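Local atomic coordinates of NO-binding heme-dependent sensor protein (Shewanella oneidensis, PDB entry 4U99), a protein that binds heme and zinc and, as a member of the H-NOX family of gas sensors, probably detects nitric oxide through the heme iron. Residues 141-146 with 172-177; 155-160 with 176-181. The protein carries 3 engineered substitutions. All coordinates share one frame; numbering follows the deposited sequence.

In the fold
Read from the N terminus, the chain first lays down helices and the strands 117-123 and 127-133, and only then reaches helix 139-152, where contact 1 begins. Strand 156-163 follows at once and supplies the first half of contact 2. After the turn at the zinc site, the chain returns along strand 172-180, which serves both contacts: 172-177 closes the loop from 141-146, and 176-181 closes the shorter one from 155-160. The two loops overlap, since contact 2 starts within the span of contact 1 and ends just beyond it, with Ile-176 and Glu-177 common to both. Contact 1 ties the sheet to a helix that lines the heme pocket; contact 2 zips up the edge hairpin.

Contact 1. Residues 141-146 with 172-177; sequences CAEGLL and CMLIIE. With ZN (zinc ion), chain D; HEM (protoporphyrin IX containing Fe), chain C.
Leu-146 reaches from helix 139-152 over two side chains of strand 172-180, its CD1 lying 3.7 Å from CD1 of Ile-176 and 3.8 Å from CD2 of Leu-174. It meets Ile-176 at about a right angle and Leu-174 at a slant. CD2 of Leu-146 sits 3.5 Å from the vinyl carbon CBB of the heme and still touches CD1 of Ile-176. With CG opposite the carbonyl carbon (chi1 -71°), the leucine fills the seam between porphyrin and sheet. Cutting this side chain back to an alanine is likely to open a gap between the heme vinyl and the ends of Leu-174 and Ile-176, depriving all three of a common neighbour. One turn earlier, Ala-142 faces the strand as well, and its CB packs 3.8 Å from the heme methyl CMA. Glu-143 lends only its aliphatic part, CG lying 3.9 Å from CD2 of Leu-174, while its OE1 is hydrogen-bonded to ND1 of His-161. That histidine binds the zinc ion together with Cys-139, Cys-164 and Cys-172, whose SG stands 2.3 Å from the metal, so Glu-143 is a second-shell partner of the site. Helix and strand run nearly parallel, 18° apart, without a hydrogen bond between them. The helix lines the heme pocket of the H-NOX domain, while Leu-174 and Ile-176 back it from the sheet side.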
loop_
_atom_site.group_PDB
_atom_site.type_symbol
_atom_site.label_atom_id
_atom_site.label_comp_id
_atom_site.label_asym_id
_atom_site.label_seq_id
_atom_site.Cartn_x
_atom_site.Cartn_y
_atom_site.Cartn_z
ATOM N N CYS A 141 -0.611 5.597 0.255
ATOM C CA CYS A 141 -0.694 4.185 -0.098
ATOM C C CYS A 141 -0.348 3.361 1.136
ATOM O O CYS A 141 -0.994 2.362 1.417
ATOM C CB CYS A 141 0.241 3.835 -1.259
ATOM S SG CYS A 141 0.007 2.153 -1.902
ATOM N N ALA A 142 0.665 3.801 1.879
ATOM C CA ALA A 142 1.044 3.140 3.123
ATOM C C ALA A 142 -0.109 3.129 4.121
ATOM O O ALA A 142 -0.368 2.104 4.753
ATOM C CB ALA A 142 2.260 3.818 3.739
ATOM N N GLU A 143 -0.792 4.265 4.264
ATOM C CA GLU A 143 -1.961 4.344 5.142
ATOM C C GLU A 143 -2.982 3.290 4.749
ATOM O O GLU A 143 -3.462 2.535 5.592
ATOM C CB GLU A 143 -2.612 5.735 5.093
ATOM C CG GLU A 143 -2.328 6.590 6.310
ATOM C CD GLU A 143 -3.272 7.781 6.432
ATOM O OE1 GLU A 143 -2.777 8.924 6.457
ATOM O OE2 GLU A 143 -4.500 7.573 6.517
ATOM N N GLY A 144 -3.307 3.246 3.461
ATOM C CA GLY A 144 -4.251 2.272 2.951
ATOM C C GLY A 144 -3.807 0.850 3.246
ATOM O O GLY A 144 -4.600 0.026 3.700
ATOM N N LEU A 145 -2.532 0.566 2.999
ATOM C CA LEU A 145 -1.988 -0.767 3.240
ATOM C C LEU A 145 -2.143 -1.173 4.706
ATOM O O LEU A 145 -2.412 -2.336 5.006
ATOM C CB LEU A 145 -0.517 -0.827 2.820
ATOM C CG LEU A 145 -0.326 -1.035 1.317
ATOM C CD1 LEU A 145 1.050 -0.580 0.857
ATOM C CD2 LEU A 145 -0.537 -2.502 0.956
ATOM N N LEU A 146 -1.993 -0.214 5.614
ATOM C CA LEU A 146 -2.138 -0.496 7.036
ATOM C C LEU A 146 -3.586 -0.829 7.382
ATOM O O LEU A 146 -3.843 -1.747 8.162
ATOM C CB LEU A 146 -1.647 0.684 7.872
ATOM C CG LEU A 146 -0.130 0.876 7.840
ATOM C CD1 LEU A 146 0.244 2.258 8.338
ATOM C CD2 LEU A 146 0.566 -0.194 8.664
ATOM N N CYS A 172 7.345 10.958 6.808
ATOM C CA CYS A 172 6.017 11.002 7.403
ATOM C C CYS A 172 6.006 10.208 8.702
ATOM O O CYS A 172 6.725 9.215 8.836
ATOM C CB CYS A 172 4.963 10.437 6.445
ATOM S SG CYS A 172 4.930 11.174 4.792
ATOM N N MET A 173 5.204 10.663 9.662
ATOM C CA MET A 173 4.963 9.922 10.894
ATOM C C MET A 173 3.514 9.456 10.926
ATOM O O MET A 173 2.592 10.268 11.009
ATOM C CB MET A 173 5.261 10.776 12.129
ATOM C CG MET A 173 6.743 11.033 12.397
ATOM S SD MET A 173 7.767 9.551 12.585
ATOM C CE MET A 173 6.746 8.522 13.646
ATOM N N LEU A 174 3.321 8.143 10.843
ATOM C CA LEU A 174 1.991 7.554 10.934
ATOM C C LEU A 174 1.815 6.976 12.329
ATOM O O LEU A 174 2.449 5.979 12.677
ATOM C CB LEU A 174 1.797 6.470 9.868
ATOM C CG LEU A 174 1.463 6.954 8.453
ATOM C CD1 LEU A 174 2.515 7.895 7.924
ATOM C CD2 LEU A 174 1.306 5.769 7.515
ATOM N N ILE A 175 0.971 7.614 13.128
ATOM C CA ILE A 175 0.699 7.143 14.478
ATOM C C ILE A 175 -0.534 6.253 14.432
ATOM O O ILE A 175 -1.648 6.721 14.194
ATOM C CB ILE A 175 0.482 8.300 15.468
ATOM C CG1 ILE A 175 1.642 9.302 15.397
ATOM C CG2 ILE A 175 0.325 7.765 16.885
ATOM C CD1 ILE A 175 3.011 8.713 15.709
ATOM N N ILE A 176 -0.309 4.964 14.650
ATOM C CA ILE A 176 -1.345 3.947 14.516
ATOM C C ILE A 176 -1.905 3.592 15.885
ATOM O O ILE A 176 -1.153 3.227 16.783
ATOM C CB ILE A 176 -0.795 2.670 13.853
ATOM C CG1 ILE A 176 -0.097 3.004 12.529
ATOM C CG2 ILE A 176 -1.917 1.656 13.629
ATOM C CD1 ILE A 176 0.724 1.868 11.975
ATOM N N GLU A 177 -3.216 3.711 16.051
ATOM C CA GLU A 177 -3.861 3.232 17.269
ATOM C C GLU A 177 -4.608 1.942 16.984
ATOM O O GLU A 177 -5.504 1.910 16.147
ATOM C CB GLU A 177 -4.828 4.270 17.844
ATOM C CG GLU A 177 -5.508 3.786 19.130
ATOM C CD GLU A 177 -6.630 4.694 19.598
ATOM O OE1 GLU A 177 -6.948 5.676 18.894
ATOM O OE2 GLU A 177 -7.201 4.417 20.675
HETATM ZN ZN ZN D . 2.709 11.643 4.445
HETATM C CHA HEM C . 6.010 -1.191 -2.196
HETATM C CHB HEM C . 4.403 -0.190 2.262
HETATM C CHC HEM C . 3.073 -4.795 2.892
HETATM C CHD HEM C . 5.596 -5.942 -1.096
HETATM C C1A HEM C . 5.504 -0.506 -1.119
HETATM C C2A HEM C . 5.120 0.891 -1.098
HETATM C C3A HEM C . 4.671 1.168 0.138
HETATM C C4A HEM C . 4.760 -0.042 0.935
HETATM C CMA HEM C . 4.139 2.521 0.654
HETATM C CAA HEM C . 5.211 1.863 -2.301
HETATM C CBA HEM C . 6.666 2.197 -2.645
HETATM C CGA HEM C . 7.198 3.370 -1.846
HETATM O O1A HEM C . 8.355 3.798 -2.106
HETATM O O2A HEM C . 6.495 3.897 -0.947
HETATM C C1B HEM C . 3.846 -1.320 2.812
HETATM C C2B HEM C . 3.087 -1.387 4.043
HETATM C C3B HEM C . 2.723 -2.673 4.229
HETATM C C4B HEM C . 3.231 -3.441 3.103
HETATM C CMB HEM C . 2.824 -0.145 4.930
HETATM C CAB HEM C . 1.895 -3.332 5.363
HETATM C CBB HEM C . 1.084 -2.646 6.176
HETATM C C1C HEM C . 3.639 -5.517 1.862
HETATM C C2C HEM C . 3.514 -6.944 1.657
HETATM C C3C HEM C . 4.196 -7.257 0.540
HETATM C C4C HEM C . 4.801 -6.045 0.030
HETATM C CMC HEM C . 2.682 -7.867 2.578
HETATM C CAC HEM C . 4.411 -8.637 -0.124
HETATM C CBC HEM C . 4.513 -9.744 0.611
HETATM C C1D HEM C . 5.814 -4.794 -1.830
HETATM C C2D HEM C . 6.171 -4.746 -3.234
HETATM C C3D HEM C . 6.299 -3.261 -3.573
HETATM C C4D HEM C . 6.005 -2.559 -2.343
HETATM C CMD HEM C . 6.380 -5.931 -4.200
HETATM C CAD HEM C . 6.653 -2.643 -4.941
HETATM C CBD HEM C . 8.160 -2.462 -5.066
HETATM C CGD HEM C . 8.464 -1.951 -6.450
HETATM O O1D HEM C . 7.503 -1.568 -7.168
HETATM O O2D HEM C . 9.660 -1.929 -6.836
HETATM N NA HEM C . 5.276 -1.042 0.134
HETATM N NB HEM C . 3.912 -2.584 2.267
HETATM N NC HEM C . 4.434 -5.006 0.855
HETATM N ND HEM C . 5.731 -3.491 -1.344
HETATM FE FE HEM C . 5.056 -3.039 0.605
#

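Contact 2. Residues 155-160 with 176-181; sequences AAIQIS and IELQND. Engineered in segment 155-160: Ala-155 (natural residue Gln), Ala-156 (natural residue Lys). With NA (sodium ion), chain E.
Ala-156 faces both Gln-179 and Asn-180, a classic beta bulge in the antiparallel hairpin of strands 156-163 and 172-180. N of Gln-179 donates to O of Ala-156 at 2.8 Å, and N of Asn-180 does so weakly. Ala-155 and Ala-156 are engineered, replacing glutamine and lysine. Beyond the bulge regular pairing resumes, and Glu-177 N gives a nearly straight bond to Gln-158 O. On the face of Ala-156, Gln-158 and Glu-177, Gln-158 folds back, bent at chi2 (-67°), to meet the extended chain of Gln-179. Its CG lies over the Gln-179 amide, 3.3 Å from CD. The amide planes stand 88° apart, and NE2 of Gln-158 donates to OE1 of Gln-179 at 2.8 Å in a bent bond, well off the acceptor's plane. On the face of Ile-157, Ile-159 and Leu-178, the rotamer of Ile-157 (chi1 64°) sets CG2 beside the backbone N, 4.0 Å from CD1 of Leu-178. Ile-157 and Ile-159 also touch Phe-147 of helix 139-152, which covers this side. At the hairpin's end OD1 of Asn-180 and the backbone O of Asp-181 each coordinate a sodium ion at 2.4 Å; O of Leu-184 and three waters complete its shell, and ND2 of Asn-180 donates to one of those waters.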
loop_
_atom_site.group_PDB
_atom_site.type_symbol
_atom_site.label_atom_id
_atom_site.label_comp_id
_atom_site.label_asym_id
_atom_site.label_seq_id
_atom_site.Cartn_x
_atom_site.Cartn_y
_atom_site.Cartn_z
ATOM N N ALA A 155 -8.863 -6.645 12.647
ATOM C CA ALA A 155 -8.542 -5.612 13.622
ATOM C C ALA A 155 -9.124 -4.269 13.191
ATOM O O ALA A 155 -9.462 -4.077 12.022
ATOM C CB ALA A 155 -7.033 -5.505 13.798
ATOM N N ALA A 156 -9.238 -3.349 14.147
ATOM C CA ALA A 156 -9.703 -1.991 13.879
ATOM C C ALA A 156 -8.641 -0.984 14.313
ATOM O O ALA A 156 -8.134 -1.057 15.431
ATOM C CB ALA A 156 -11.025 -1.722 14.604
ATOM N N ILE A 157 -8.307 -0.049 13.428
ATOM C CA ILE A 157 -7.279 0.943 13.723
ATOM C C ILE A 157 -7.692 2.366 13.355
ATOM O O ILE A 157 -8.638 2.582 12.594
ATOM C CB ILE A 157 -5.949 0.623 12.991
ATOM C CG1 ILE A 157 -6.128 0.689 11.471
ATOM C CG2 ILE A 157 -5.422 -0.744 13.412
ATOM C CD1 ILE A 157 -4.804 0.658 10.699
ATOM N N GLN A 158 -6.963 3.325 13.916
ATOM C CA GLN A 158 -7.014 4.713 13.486
ATOM C C GLN A 158 -5.587 5.155 13.212
ATOM O O GLN A 158 -4.657 4.671 13.860
ATOM C CB GLN A 158 -7.655 5.613 14.552
ATOM C CG GLN A 158 -9.015 5.148 15.034
ATOM C CD GLN A 158 -10.089 5.233 13.967
ATOM O OE1 GLN A 158 -9.888 5.833 12.911
ATOM N NE2 GLN A 158 -11.242 4.628 14.239
ATOM N N ILE A 159 -5.417 6.070 12.263
ATOM C CA ILE A 159 -4.099 6.596 11.935
ATOM C C ILE A 159 -4.088 8.124 11.958
ATOM O O ILE A 159 -4.951 8.770 11.361
ATOM C CB ILE A 159 -3.624 6.109 10.552
ATOM C CG1 ILE A 159 -3.580 4.577 10.525
ATOM C CG2 ILE A 159 -2.246 6.692 10.226
ATOM C CD1 ILE A 159 -3.146 3.982 9.192
ATOM N N SER A 160 -3.103 8.680 12.659
ATOM C CA SER A 160 -2.804 10.112 12.613
ATOM C C SER A 160 -1.555 10.323 11.765
ATOM O O SER A 160 -0.588 9.566 11.869
ATOM C CB SER A 160 -2.605 10.681 14.018
ATOM O OG SER A 160 -3.752 10.461 14.819
ATOM N N ILE A 176 -0.309 4.964 14.650
ATOM C CA ILE A 176 -1.345 3.947 14.516
ATOM C C ILE A 176 -1.905 3.592 15.885
ATOM O O ILE A 176 -1.153 3.227 16.783
ATOM C CB ILE A 176 -0.795 2.670 13.853
ATOM C CG1 ILE A 176 -0.097 3.004 12.529
ATOM C CG2 ILE A 176 -1.917 1.656 13.629
ATOM C CD1 ILE A 176 0.724 1.868 11.975
ATOM N N GLU A 177 -3.216 3.711 16.051
ATOM C CA GLU A 177 -3.861 3.232 17.269
ATOM C C GLU A 177 -4.608 1.942 16.984
ATOM O O GLU A 177 -5.504 1.910 16.147
ATOM C CB GLU A 177 -4.828 4.270 17.844
ATOM C CG GLU A 177 -5.508 3.786 19.130
ATOM C CD GLU A 177 -6.630 4.694 19.598
ATOM O OE1 GLU A 177 -6.948 5.676 18.894
ATOM O OE2 GLU A 177 -7.201 4.417 20.675
ATOM N N LEU A 178 -4.234 0.881 17.687
ATOM C CA LEU A 178 -4.971 -0.371 17.618
ATOM C C LEU A 178 -6.166 -0.299 18.567
ATOM O O LEU A 178 -6.005 -0.367 19.783
ATOM C CB LEU A 178 -4.064 -1.550 17.972
ATOM C CG LEU A 178 -4.690 -2.946 17.935
ATOM C CD1 LEU A 178 -5.164 -3.301 16.534
ATOM C CD2 LEU A 178 -3.687 -3.971 18.437
ATOM N N GLN A 179 -7.358 -0.149 18.004
ATOM C CA GLN A 179 -8.574 -0.028 18.802
ATOM C C GLN A 179 -9.107 -1.387 19.223
ATOM O O GLN A 179 -9.677 -1.532 20.304
ATOM C CB GLN A 179 -9.651 0.723 18.025
ATOM C CG GLN A 179 -9.299 2.163 17.735
ATOM C CD GLN A 179 -10.364 2.863 16.925
ATOM O OE1 GLN A 179 -10.779 2.379 15.869
ATOM N NE2 GLN A 179 -10.811 4.014 17.410
ATOM N N ASN A 180 -8.933 -2.379 18.357
ATOM C CA ASN A 180 -9.385 -3.727 18.661
ATOM C C ASN A 180 -8.748 -4.783 17.770
ATOM O O ASN A 180 -8.470 -4.537 16.596
ATOM C CB ASN A 180 -10.904 -3.817 18.528
ATOM C CG ASN A 180 -11.447 -5.144 19.006
ATOM O OD1 ASN A 180 -11.109 -5.609 20.092
ATOM N ND2 ASN A 180 -12.276 -5.775 18.186
ATOM N N ASP A 181 -8.510 -5.953 18.351
ATOM C CA ASP A 181 -8.200 -7.152 17.584
ATOM C C ASP A 181 -8.526 -8.355 18.470
ATOM O O ASP A 181 -9.007 -8.177 19.586
ATOM C CB ASP A 181 -6.740 -7.145 17.087
ATOM C CG ASP A 181 -5.717 -7.478 18.170
ATOM O OD1 ASP A 181 -6.063 -7.600 19.362
ATOM O OD2 ASP A 181 -4.526 -7.602 17.808
HETATM NA NA NA E . -11.204 -7.959 20.628
HETATM O O HOH W 1 -12.034 -8.653 18.611
HETATM O O HOH W 2 -11.391 -9.960 21.558
HETATM O O HOH W 3 -13.624 -7.549 21.046
#